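Local coordinates for protein 3-ketosteroid-delta4-5alpha-dehydrogenase (Rhodococcus jostii, PDB 4AT2) that probably oxidises 3-ketosteroids, introducing a double bond next to the keto group of the steroid A ring with FAD as electron acceptor, at residues 309-323 with 336-349. Sequence-based numbering, arbitrary orientation. Where two conformers were deposited one is given.
Sequences TEVAFVCDPQLIVRG and EDTYSGRIGQMTLF. With ASD (4-androstene-3-17-dione), chain B.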
loop_
_atom_site.group_PDB
_atom_site.type_symbol
_atom_site.label_atom_id
_atom_site.label_comp_id
_atom_site.label_asym_id
_atom_site.label_seq_id
_atom_site.Cartn_x
_atom_site.Cartn_y
_atom_site.Cartn_z
ATOM N N THR A 309 0.603 -4.699 6.180
ATOM C CA THR A 309 1.618 -5.507 6.862
ATOM C C THR A 309 1.652 -5.260 8.362
ATOM O O THR A 309 1.724 -4.108 8.807
ATOM C CB THR A 309 3.042 -5.222 6.333
ATOM O OG1 THR A 309 3.338 -3.834 6.510
ATOM C CG2 THR A 309 3.150 -5.545 4.854
ATOM N N GLU A 310 1.626 -6.351 9.125
ATOM C CA GLU A 310 1.983 -6.303 10.535
ATOM C C GLU A 310 3.467 -5.942 10.616
ATOM O O GLU A 310 4.256 -6.379 9.766
ATOM C CB GLU A 310 1.736 -7.666 11.190
ATOM C CG GLU A 310 2.105 -7.731 12.675
ATOM C CD GLU A 310 3.574 -8.043 12.982
ATOM O OE1 GLU A 310 4.347 -8.475 12.096
ATOM O OE2 GLU A 310 3.982 -7.866 14.154
ATOM N N VAL A 311 3.848 -5.155 11.621
ATOM C CA VAL A 311 5.254 -4.769 11.805
ATOM C C VAL A 311 5.603 -4.831 13.284
ATOM O O VAL A 311 5.016 -4.117 14.089
ATOM C CB VAL A 311 5.552 -3.348 11.269
ATOM C CG1 VAL A 311 7.042 -3.064 11.377
ATOM C CG2 VAL A 311 5.091 -3.176 9.817
ATOM N N ALA A 312 6.559 -5.682 13.633
ATOM C CA ALA A 312 7.046 -5.793 15.005
ATOM C C ALA A 312 8.275 -4.904 15.162
ATOM O O ALA A 312 8.871 -4.496 14.177
ATOM C CB ALA A 312 7.386 -7.237 15.327
ATOM N N PHE A 313 8.644 -4.622 16.407
ATOM C CA PHE A 313 9.735 -3.707 16.726
ATOM C C PHE A 313 10.489 -4.397 17.848
ATOM O O PHE A 313 9.964 -4.519 18.955
ATOM C CB PHE A 313 9.115 -2.379 17.191
ATOM C CG PHE A 313 10.102 -1.266 17.426
ATOM C CD1 PHE A 313 10.890 -0.772 16.387
ATOM C CD2 PHE A 313 10.190 -0.656 18.679
ATOM C CE1 PHE A 313 11.770 0.283 16.599
ATOM C CE2 PHE A 313 11.071 0.393 18.901
ATOM C CZ PHE A 313 11.857 0.871 17.860
ATOM N N VAL A 314 11.696 -4.889 17.561
ATOM C CA VAL A 314 12.332 -5.865 18.456
ATOM C C VAL A 314 13.123 -5.236 19.606
ATOM O O VAL A 314 14.332 -5.403 19.746
ATOM C CB VAL A 314 13.135 -6.954 17.704
ATOM C CG1 VAL A 314 12.182 -7.906 16.980
ATOM C CG2 VAL A 314 14.152 -6.336 16.753
ATOM N N CYS A 315 12.398 -4.510 20.442
ATOM C CA CYS A 315 12.937 -3.952 21.663
ATOM C C CYS A 315 11.875 -4.144 22.740
ATOM O O CYS A 315 10.681 -4.160 22.443
ATOM C CB CYS A 315 13.271 -2.471 21.463
ATOM S SG CYS A 315 14.053 -1.693 22.896
ATOM N N ASP A 316 12.292 -4.308 23.988
ATOM C CA ASP A 316 11.331 -4.607 25.029
ATOM C C ASP A 316 10.465 -3.388 25.386
ATOM O O ASP A 316 10.998 -2.302 25.622
ATOM C CB ASP A 316 12.027 -5.111 26.289
ATOM C CG ASP A 316 11.045 -5.639 27.282
ATOM O OD1 ASP A 316 10.515 -6.740 27.028
ATOM O OD2 ASP A 316 10.763 -4.941 28.282
ATOM N N PRO A 317 9.137 -3.572 25.450
ATOM C CA PRO A 317 8.264 -2.435 25.766
ATOM C C PRO A 317 8.466 -1.793 27.140
ATOM O O PRO A 317 8.135 -0.620 27.313
ATOM C CB PRO A 317 6.854 -3.040 25.636
ATOM C CG PRO A 317 7.028 -4.113 24.603
ATOM C CD PRO A 317 8.349 -4.739 25.000
ATOM N N GLN A 318 9.003 -2.530 28.114
ATOM C CA GLN A 318 9.230 -1.936 29.433
ATOM C C GLN A 318 10.353 -0.895 29.399
ATOM O O GLN A 318 10.375 0.013 30.224
ATOM C CB GLN A 318 9.528 -3.013 30.486
ATOM C CG GLN A 318 8.355 -3.973 30.730
ATOM C CD GLN A 318 7.421 -3.527 31.845
ATOM O OE1 GLN A 318 7.165 -2.340 32.024
ATOM N NE2 GLN A 318 6.912 -4.494 32.612
ATOM N N LEU A 319 11.280 -1.036 28.453
ATOM C CA LEU A 319 12.300 0.001 28.225
ATOM C C LEU A 319 11.687 1.176 27.465
ATOM O O LEU A 319 11.838 2.345 27.868
ATOM C CB LEU A 319 13.495 -0.553 27.443
ATOM C CG LEU A 319 14.316 -1.622 28.174
ATOM C CD1 LEU A 319 15.329 -2.226 27.218
ATOM C CD2 LEU A 319 15.003 -1.028 29.389
ATOM N N ILE A 320 11.002 0.855 26.367
ATOM C CA ILE A 320 10.431 1.875 25.479
ATOM C C ILE A 320 9.566 2.867 26.264
ATOM O O ILE A 320 9.691 4.087 26.101
ATOM C CB ILE A 320 9.608 1.227 24.330
ATOM C CG1 ILE A 320 10.514 0.374 23.430
ATOM C CG2 ILE A 320 8.901 2.278 23.482
ATOM C CD1 ILE A 320 9.753 -0.484 22.441
ATOM N N VAL A 321 8.691 2.341 27.123
ATOM C CA VAL A 321 7.711 3.176 27.817
ATOM C C VAL A 321 8.339 4.175 28.797
ATOM O O VAL A 321 7.705 5.164 29.165
ATOM C CB VAL A 321 6.624 2.306 28.500
ATOM C CG1 VAL A 321 7.124 1.739 29.828
ATOM C CG2 VAL A 321 5.337 3.091 28.679
ATOM N N ARG A 322 9.590 3.933 29.190
ATOM C CA ARG A 322 10.278 4.766 30.163
ATOM C C ARG A 322 11.239 5.784 29.546
ATOM O O ARG A 322 11.916 6.515 30.260
ATOM C CB ARG A 322 11.017 3.880 31.180
ATOM C CG ARG A 322 10.070 3.148 32.111
ATOM C CD ARG A 322 10.797 2.104 32.954
ATOM N NE ARG A 322 9.895 1.610 33.987
ATOM C CZ ARG A 322 8.987 0.647 33.815
ATOM N NH1 ARG A 322 8.869 -0.000 32.652
ATOM N NH2 ARG A 322 8.193 0.328 34.834
ATOM N N GLY A 323 11.289 5.838 28.218
ATOM C CA GLY A 323 12.081 6.863 27.546
ATOM C C GLY A 323 11.261 7.609 26.510
ATOM O O GLY A 323 10.020 7.557 26.517
ATOM N N GLU A 336 5.020 6.636 23.601
ATOM C CA GLU A 336 5.831 5.450 23.888
ATOM C C GLU A 336 5.072 4.370 24.654
ATOM O O GLU A 336 5.624 3.290 24.906
ATOM C CB GLU A 336 7.154 5.841 24.584
ATOM C CG GLU A 336 8.110 6.669 23.713
ATOM C CD GLU A 336 7.781 8.161 23.661
ATOM O OE1 GLU A 336 6.875 8.620 24.403
ATOM O OE2 GLU A 336 8.427 8.895 22.875
ATOM N N ASP A 337 3.810 4.654 25.002
ATOM C CA ASP A 337 2.965 3.683 25.695
ATOM C C ASP A 337 1.922 3.029 24.795
ATOM O O ASP A 337 1.107 2.243 25.268
ATOM C CB ASP A 337 2.315 4.299 26.946
ATOM C CG ASP A 337 1.414 5.487 26.631
ATOM O OD1 ASP A 337 1.459 6.011 25.491
ATOM O OD2 ASP A 337 0.650 5.883 27.537
ATOM N N THR A 338 1.966 3.310 23.496
ATOM C CA THR A 338 1.076 2.585 22.597
ATOM C C THR A 338 1.592 1.169 22.357
ATOM O O THR A 338 2.680 0.803 22.810
ATOM C CB THR A 338 0.785 3.334 21.268
ATOM O OG1 THR A 338 -0.283 2.654 20.583
ATOM C CG2 THR A 338 2.010 3.362 20.362
ATOM N N TYR A 339 0.773 0.370 21.679
ATOM C CA TYR A 339 1.139 -0.978 21.266
ATOM C C TYR A 339 2.461 -0.960 20.493
ATOM O O TYR A 339 2.649 -0.156 19.579
ATOM C CB TYR A 339 -0.002 -1.515 20.391
ATOM C CG TYR A 339 0.244 -2.815 19.651
ATOM C CD1 TYR A 339 0.740 -3.934 20.306
ATOM C CD2 TYR A 339 -0.069 -2.922 18.292
ATOM C CE1 TYR A 339 0.948 -5.129 19.623
ATOM C CE2 TYR A 339 0.120 -4.111 17.603
ATOM C CZ TYR A 339 0.632 -5.205 18.282
ATOM O OH TYR A 339 0.825 -6.392 17.604
ATOM N N SER A 340 3.379 -1.846 20.858
ATOM C CA SER A 340 4.689 -1.816 20.206
ATOM C C SER A 340 4.635 -2.178 18.709
ATOM O O SER A 340 5.516 -1.787 17.952
ATOM C CB SER A 340 5.728 -2.605 21.009
ATOM O OG SER A 340 6.104 -1.857 22.169
ATOM N N GLY A 341 3.570 -2.875 18.289
ATOM C CA GLY A 341 3.301 -3.093 16.863
ATOM C C GLY A 341 2.984 -1.801 16.125
ATOM O O GLY A 341 3.373 -1.626 14.976
ATOM N N ARG A 342 2.257 -0.901 16.793
ATOM C CA ARG A 342 1.961 0.405 16.227
ATOM C C ARG A 342 3.247 1.219 16.167
ATOM O O ARG A 342 3.513 1.888 15.173
ATOM C CB ARG A 342 0.888 1.123 17.057
ATOM C CG ARG A 342 0.518 2.492 16.512
ATOM C CD ARG A 342 -0.796 3.010 17.099
ATOM N NE ARG A 342 -0.989 4.382 16.654
ATOM C CZ ARG A 342 -1.540 4.728 15.495
ATOM N NH1 ARG A 342 -2.001 3.802 14.658
ATOM N NH2 ARG A 342 -1.634 6.015 15.180
ATOM N N ILE A 343 4.066 1.132 17.215
ATOM C CA ILE A 343 5.399 1.755 17.173
ATOM C C ILE A 343 6.196 1.248 15.959
ATOM O O ILE A 343 6.827 2.039 15.241
ATOM C CB ILE A 343 6.179 1.527 18.492
ATOM C CG1 ILE A 343 5.484 2.297 19.635
ATOM C CG2 ILE A 343 7.631 1.979 18.334
ATOM C CD1 ILE A 343 6.052 2.039 21.020
ATOM N N GLY A 344 6.142 -0.062 15.725
ATOM C CA GLY A 344 6.807 -0.687 14.573
ATOM C C GLY A 344 6.319 -0.109 13.257
ATOM O O GLY A 344 7.129 0.283 12.408
ATOM N N GLN A 345 4.997 -0.047 13.078
ATOM C CA GLN A 345 4.432 0.515 11.846
ATOM C C GLN A 345 4.808 1.984 11.688
ATOM O O GLN A 345 5.190 2.405 10.605
ATOM C CB GLN A 345 2.906 0.381 11.820
ATOM C CG GLN A 345 2.418 -1.030 11.508
ATOM C CD GLN A 345 0.960 -1.043 11.064
ATOM O OE1 GLN A 345 0.201 -0.091 11.330
ATOM N NE2 GLN A 345 0.561 -2.121 10.379
ATOM N N MET A 346 4.706 2.772 12.758
ATOM C CA MET A 346 5.024 4.194 12.612
ATOM C C MET A 346 6.494 4.376 12.233
ATOM O O MET A 346 6.842 5.233 11.409
ATOM C CB MET A 346 4.710 4.973 13.891
ATOM C CG MET A 346 3.266 4.929 14.357
ATOM S SD MET A 346 2.049 5.535 13.164
ATOM C CE MET A 346 1.452 4.009 12.425
ATOM N N THR A 347 7.349 3.564 12.838
ATOM C CA THR A 347 8.790 3.656 12.606
ATOM C C THR A 347 9.146 3.281 11.165
ATOM O O THR A 347 9.803 4.048 10.467
ATOM C CB THR A 347 9.575 2.799 13.619
ATOM O OG1 THR A 347 9.241 3.236 14.948
ATOM C CG2 THR A 347 11.095 2.950 13.402
ATOM N N LEU A 348 8.699 2.106 10.731
ATOM C CA LEU A 348 9.003 1.634 9.386
ATOM C C LEU A 348 8.314 2.470 8.322
ATOM O O LEU A 348 8.944 2.868 7.347
ATOM C CB LEU A 348 8.590 0.168 9.219
ATOM C CG LEU A 348 8.793 -0.429 7.819
ATOM C CD1 LEU A 348 10.278 -0.455 7.467
ATOM C CD2 LEU A 348 8.219 -1.834 7.805
ATOM N N PHE A 349 7.024 2.743 8.518
ATOM C CA PHE A 349 6.244 3.411 7.474
ATOM C C PHE A 349 6.617 4.884 7.353
ATOM O O PHE A 349 6.765 5.404 6.234
ATOM C CB PHE A 349 4.728 3.344 7.742
ATOM C CG PHE A 349 4.120 1.954 7.724
ATOM C CD1 PHE A 349 4.833 0.826 7.307
ATOM C CD2 PHE A 349 2.788 1.803 8.100
ATOM C CE1 PHE A 349 4.221 -0.426 7.301
ATOM C CE2 PHE A 349 2.174 0.554 8.103
ATOM C CZ PHE A 349 2.894 -0.561 7.698
HETATM C C1 ASD B . 3.249 -10.830 16.225
HETATM C C10 ASD B . 3.675 -10.361 17.628
HETATM C C11 ASD B . 6.157 -10.252 16.910
HETATM C C12 ASD B . 7.640 -10.605 17.179
HETATM C C13 ASD B . 7.984 -10.391 18.650
HETATM C C14 ASD B . 7.013 -11.203 19.504
HETATM C C15 ASD B . 7.670 -11.307 20.888
HETATM C C16 ASD B . 9.157 -11.527 20.565
HETATM C C17 ASD B . 9.267 -10.988 19.147
HETATM C C18 ASD B . 8.082 -8.899 18.990
HETATM C C19 ASD B . 3.573 -8.836 17.717
HETATM C C2 ASD B . 1.768 -10.556 15.883
HETATM C C3 ASD B . 0.845 -10.894 17.035
HETATM C C4 ASD B . 1.430 -11.214 18.362
HETATM C C5 ASD B . 2.717 -10.925 18.665
HETATM C C6 ASD B . 3.165 -11.130 20.107
HETATM C C7 ASD B . 4.605 -11.629 20.206
HETATM C C8 ASD B . 5.548 -10.753 19.381
HETATM C C9 ASD B . 5.123 -10.849 17.893
HETATM O O1 ASD B . -0.374 -10.932 16.869
HETATM O O2 ASD B . 10.295 -11.012 18.482
HETATM O O HOH W 1 2.556 -6.099 15.606
HETATM O O HOH W 2 2.129 -4.007 13.734
HETATM O O HOH W 3 6.199 0.535 25.332
#
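One wall of the steroid pocket is built here: strand 309-313, at the edge of an antiparallel three-stranded sheet with 444-452 in the middle, lies across helix 340-349 at 102°, the short axes 5.9 Å apart. E310 and A312 point their CB atoms away from the helix, whereas those of V311 and F313 point toward it; A312 CB lies 3.6 Å from C11 of 4-androstene-3,17-dione, and E310 meets the steroid through OE2. The close crossing depends on G344, where a CB would clash with V311 O. V311 CG1, anti to the backbone N, rests against G344 O, while CG2 meets Q345 CG, L348 CD2 and F349 CE1. Beyond CG the Q345 chain extends to T309, where NE2 donates to T309 O over 2.8 Å; the bond is bent (142° at the hydrogen), its donor tilted 28° from the carbonyl plane. An alanine in place of Q345 would take away this donor and is likely to leave T309 O without its mate from the helix and a gap beside V311 CG2. T309 OG1 approaches the F349 ring at its edge. Farther along, I343 CG2 sits over one face of F313, a CH-pi contact 4.0 Å from the ring centroid, and I343 CD1 packs on I320 CG2. Water also joins the segments, since one molecule accepts from V311 N and donates to G341 O. On the steroid side, Y339 OH, 3.7 Å from the ligand's C19 and hydrogen-bonded to S488, shares a second water with E310 OE2, to which that water donates at 2.7 Å.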